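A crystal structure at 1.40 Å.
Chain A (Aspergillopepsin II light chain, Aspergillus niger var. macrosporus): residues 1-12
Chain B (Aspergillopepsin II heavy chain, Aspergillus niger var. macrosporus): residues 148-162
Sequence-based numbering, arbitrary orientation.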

# COMPACT_ATOMS: atom_id res chain seq x y z
N GLU A 1 -4.32 19.21 1.31
CA GLU A 1 -3.69 17.89 1.63
C GLU A 1 -3.36 17.80 3.12
O GLU A 1 -3.41 18.81 3.84
CB GLU A 1 -2.37 17.72 0.85
CG GLU A 1 -2.46 17.78 -0.67
CD GLU A 1 -1.11 17.50 -1.34
OE1 GLU A 1 -0.06 17.74 -0.70
OE2 GLU A 1 -1.12 17.01 -2.51
N GLU A 2 -2.97 16.61 3.54
CA GLU A 2 -2.59 16.33 4.93
C GLU A 2 -1.18 15.75 4.86
O GLU A 2 -0.89 14.95 3.96
CB GLU A 2 -3.54 15.29 5.54
CG GLU A 2 -4.81 15.86 6.16
CD GLU A 2 -4.65 16.19 7.64
OE1 GLU A 2 -3.73 15.64 8.30
OE2 GLU A 2 -5.46 17.00 8.16
N TYR A 3 -0.29 16.22 5.73
CA TYR A 3 1.07 15.71 5.75
C TYR A 3 1.23 14.71 6.86
O TYR A 3 0.50 14.75 7.86
CB TYR A 3 2.09 16.83 5.95
CG TYR A 3 2.22 17.75 4.76
CD1 TYR A 3 2.95 17.37 3.63
CD2 TYR A 3 1.56 18.98 4.74
CE1 TYR A 3 3.02 18.20 2.51
CE2 TYR A 3 1.61 19.81 3.63
CZ TYR A 3 2.34 19.41 2.51
OH TYR A 3 2.36 20.23 1.40
N SER A 4 2.13 13.77 6.65
CA SER A 4 2.44 12.76 7.65
C SER A 4 3.90 12.44 7.42
O SER A 4 4.49 12.85 6.42
CB SER A 4 1.54 11.52 7.51
OG SER A 4 1.99 10.64 6.49
N SER A 5 4.52 11.76 8.38
CA SER A 5 5.93 11.39 8.25
C SER A 5 6.13 10.14 7.41
O SER A 5 7.22 9.92 6.89
CB SER A 5 6.51 11.06 9.64
OG SER A 5 6.13 12.00 10.64
N ASN A 6 5.09 9.31 7.33
CA ASN A 6 5.24 8.01 6.70
C ASN A 6 4.30 7.60 5.56
O ASN A 6 4.66 6.69 4.81
CB ASN A 6 5.17 6.96 7.78
CG ASN A 6 3.89 7.04 8.61
OD1 ASN A 6 3.16 8.02 8.52
ND2 ASN A 6 3.63 6.03 9.42
N TRP A 7 3.14 8.23 5.43
CA TRP A 7 2.19 7.87 4.37
C TRP A 7 1.95 8.95 3.31
O TRP A 7 1.74 10.11 3.61
CB TRP A 7 0.80 7.61 4.95
CG TRP A 7 0.58 6.34 5.69
CD1 TRP A 7 1.52 5.53 6.25
CD2 TRP A 7 -0.71 5.75 6.01
NE1 TRP A 7 0.89 4.48 6.90
CE2 TRP A 7 -0.46 4.60 6.77
CE3 TRP A 7 -2.04 6.11 5.71
CZ2 TRP A 7 -1.50 3.78 7.25
CZ3 TRP A 7 -3.07 5.30 6.19
CH2 TRP A 7 -2.79 4.15 6.95
N ALA A 8 1.89 8.54 2.05
CA ALA A 8 1.55 9.47 0.97
C ALA A 8 0.52 8.68 0.18
O ALA A 8 0.60 7.44 0.11
CB ALA A 8 2.73 9.77 0.09
N GLY A 9 -0.51 9.33 -0.36
CA GLY A 9 -1.51 8.60 -1.11
C GLY A 9 -2.92 9.11 -0.89
O GLY A 9 -3.13 10.29 -0.58
N ALA A 10 -3.90 8.21 -0.98
CA ALA A 10 -5.30 8.58 -0.83
C ALA A 10 -6.00 7.67 0.17
O ALA A 10 -5.88 6.45 0.08
CB ALA A 10 -6.00 8.48 -2.19
N VAL A 11 -6.75 8.27 1.09
CA VAL A 11 -7.48 7.52 2.12
C VAL A 11 -8.97 7.90 2.12
O VAL A 11 -9.32 9.08 2.23
CB VAL A 11 -6.92 7.80 3.54
CG1 VAL A 11 -7.58 6.88 4.57
CG2 VAL A 11 -5.39 7.64 3.58
N LEU A 12 -9.83 6.90 1.93
CA LEU A 12 -11.28 7.11 1.98
C LEU A 12 -11.69 6.88 3.43
O LEU A 12 -11.24 5.93 4.07
CB LEU A 12 -12.03 6.12 1.10
CG LEU A 12 -12.06 6.35 -0.41
CD1 LEU A 12 -12.71 5.15 -1.06
CD2 LEU A 12 -12.82 7.63 -0.75
N VAL B 148 -6.24 13.39 0.69
CA VAL B 148 -4.92 13.25 0.08
C VAL B 148 -3.84 13.50 1.11
O VAL B 148 -3.91 14.47 1.88
CB VAL B 148 -4.77 14.25 -1.10
CG1 VAL B 148 -3.35 14.25 -1.62
CG2 VAL B 148 -5.76 13.89 -2.20
N MET B 149 -2.86 12.61 1.14
CA MET B 149 -1.75 12.70 2.08
C MET B 149 -0.40 12.71 1.39
O MET B 149 -0.24 12.09 0.33
CB MET B 149 -1.77 11.52 3.06
CG MET B 149 -2.83 11.59 4.14
SD MET B 149 -2.58 10.24 5.29
CE MET B 149 -4.06 10.39 6.27
N ASP B 150 0.55 13.44 1.96
CA ASP B 150 1.91 13.49 1.45
C ASP B 150 2.90 13.45 2.59
O ASP B 150 2.57 13.80 3.71
CB ASP B 150 2.14 14.72 0.57
CG ASP B 150 1.67 14.51 -0.85
OD1 ASP B 150 2.10 13.55 -1.51
OD2 ASP B 150 0.82 15.28 -1.29
N ILE B 151 4.11 12.99 2.27
CA ILE B 151 5.17 12.86 3.26
C ILE B 151 6.00 14.14 3.42
O ILE B 151 6.42 14.77 2.44
CB ILE B 151 6.11 11.67 2.92
CG1 ILE B 151 5.33 10.36 2.98
CG2 ILE B 151 7.30 11.62 3.88
CD1 ILE B 151 6.11 9.14 2.47
N GLU B 152 6.24 14.50 4.67
CA GLU B 152 7.04 15.67 5.01
C GLU B 152 7.93 15.26 6.19
O GLU B 152 7.42 14.85 7.23
CB GLU B 152 6.11 16.81 5.40
CG GLU B 152 6.79 18.08 5.83
CD GLU B 152 5.76 19.09 6.28
OE1 GLU B 152 5.36 19.04 7.46
OE2 GLU B 152 5.32 19.91 5.45
N GLN B 153 9.24 15.31 5.98
CA GLN B 153 10.22 14.95 7.01
C GLN B 153 11.32 15.96 7.06
O GLN B 153 11.78 16.43 6.02
CB GLN B 153 10.88 13.63 6.69
CG GLN B 153 10.02 12.44 6.84
CD GLN B 153 10.67 11.23 6.23
OE1 GLN B 153 11.84 11.27 5.82
NE2 GLN B 153 9.92 10.14 6.13
N ASP B 154 11.78 16.27 8.27
CA ASP B 154 12.87 17.23 8.48
C ASP B 154 12.76 18.51 7.68
O ASP B 154 13.76 19.00 7.15
CB ASP B 154 14.22 16.57 8.17
CG ASP B 154 14.61 15.51 9.19
OD1 ASP B 154 14.73 15.86 10.39
OD2 ASP B 154 14.79 14.34 8.77
N GLY B 155 11.55 19.05 7.59
CA GLY B 155 11.35 20.27 6.84
C GLY B 155 11.49 20.08 5.35
O GLY B 155 11.86 21.02 4.63
N SER B 156 11.19 18.88 4.87
CA SER B 156 11.26 18.61 3.44
C SER B 156 10.03 17.84 2.97
O SER B 156 9.67 16.82 3.57
CB SER B 156 12.52 17.81 3.09
OG SER B 156 13.69 18.60 3.22
N VAL B 157 9.37 18.36 1.95
CA VAL B 157 8.22 17.68 1.36
C VAL B 157 8.85 16.65 0.41
O VAL B 157 9.67 17.01 -0.45
CB VAL B 157 7.34 18.68 0.57
CG1 VAL B 157 6.17 17.96 -0.05
CG2 VAL B 157 6.85 19.78 1.51
N LEU B 158 8.49 15.39 0.57
CA LEU B 158 9.08 14.34 -0.26
C LEU B 158 8.17 13.76 -1.33
O LEU B 158 8.64 12.99 -2.18
CB LEU B 158 9.63 13.22 0.63
CG LEU B 158 10.63 13.61 1.73
CD1 LEU B 158 10.96 12.40 2.56
CD2 LEU B 158 11.88 14.22 1.12
N THR B 159 6.88 14.09 -1.29
CA THR B 159 5.94 13.57 -2.28
C THR B 159 4.86 14.58 -2.64
O THR B 159 4.59 15.53 -1.88
CB THR B 159 5.19 12.29 -1.78
OG1 THR B 159 4.39 12.60 -0.64
CG2 THR B 159 6.17 11.18 -1.41
N GLU B 160 4.25 14.37 -3.80
CA GLU B 160 3.13 15.15 -4.30
C GLU B 160 2.13 14.11 -4.81
O GLU B 160 2.47 13.28 -5.66
CB GLU B 160 3.56 16.09 -5.43
CG GLU B 160 4.23 17.36 -4.95
CD GLU B 160 4.82 18.19 -6.08
OE1 GLU B 160 4.51 17.89 -7.27
OE2 GLU B 160 5.60 19.14 -5.80
N THR B 161 0.91 14.17 -4.30
CA THR B 161 -0.10 13.20 -4.68
C THR B 161 -1.27 13.86 -5.39
O THR B 161 -1.68 14.97 -5.04
CB THR B 161 -0.61 12.46 -3.41
OG1 THR B 161 0.46 11.68 -2.86
CG2 THR B 161 -1.78 11.54 -3.74
N SER B 162 -1.77 13.19 -6.42
CA SER B 162 -2.92 13.68 -7.18
C SER B 162 -3.87 12.49 -7.39
O SER B 162 -3.42 11.34 -7.51
CB SER B 162 -2.49 14.29 -8.52
OG SER B 162 -1.76 13.38 -9.31

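The light chain meets the heavy-chain strand 148-153 twice. First, residues 2-4 run parallel to it: E2(A) N donates to V148(B) O (2.9 Å), D150(B) N to E2(A) O (2.9 Å), S4(A) N to D150(B) O (3.0 Å) and E152(B) N to S4(A) O (3.0 Å), the alternating ladder of a parallel pair. The chain then loops back, and G9(A) joins M149(B) in an antiparallel pair, with G9(A) N to M149(B) O and M149(B) N to G9(A) O both 2.9 Å. One strand thus spends different polar groups on two partners. At phi/psi 142/-149, a CB on G9(A) would jam against the preceding carbonyl oxygen, so the backbone itself calls for glycine.

The return loop is held by side chains. S4(A), with chi1 at p, places OG where W7(A) N donates to it at 2.9 Å. Q153(B) reaches across although its CA-to-CB bond points sideways: chi1 m and chi2 t extend the amide so that NE2 donates to S5(A) O at 2.8 Å, nearly straight at 169°.

M149(B) buries the most surface of any residue here. Its m, t, t conformation stretches the chain out on the face shared with E2(A) and S4(A), bringing SD 4.2 Å from CE3 of W7(A), in an oblique approach to the indole, and CE 4.1 Å from CG2 of V11(A). An unbranched, extended side chain can touch both residues.

D150(B) lies on the other face, with Y3(A). Its chi1 is m, and its buried carboxylate is supplied with donors from its own chain: OD1 accepts from T159(B) OG1 at 2.6 Å and T161(B) OG1 at 2.8 Å, while OD2 accepts from T161(B) N at 3.2 Å. T159(B), at p, also uses OG1 to accept from I151(B) N at 2.9 Å. The small A8(A) packs beside this network, its CB 3.4 Å from T159(B) OG1 and 3.9 Å from I151(B) CG1.

E1(A), m then t, carries its carboxylate back to the same aspartate, OE1 lying 2.7 Å from D150(B) OD2. Two acidic side chains meet here, and the coordinates leave their protonation open.

Y3(A), with chi1 m and chi2 -78°, lays its ring beside the heavy-chain hairpin, CD1 3.7 Å from E152(B) CB and CE1 4.1 Å from V157(B) CG1. E152(B), with chi1 and chi2 both t, carries OE2 over one face of that ring.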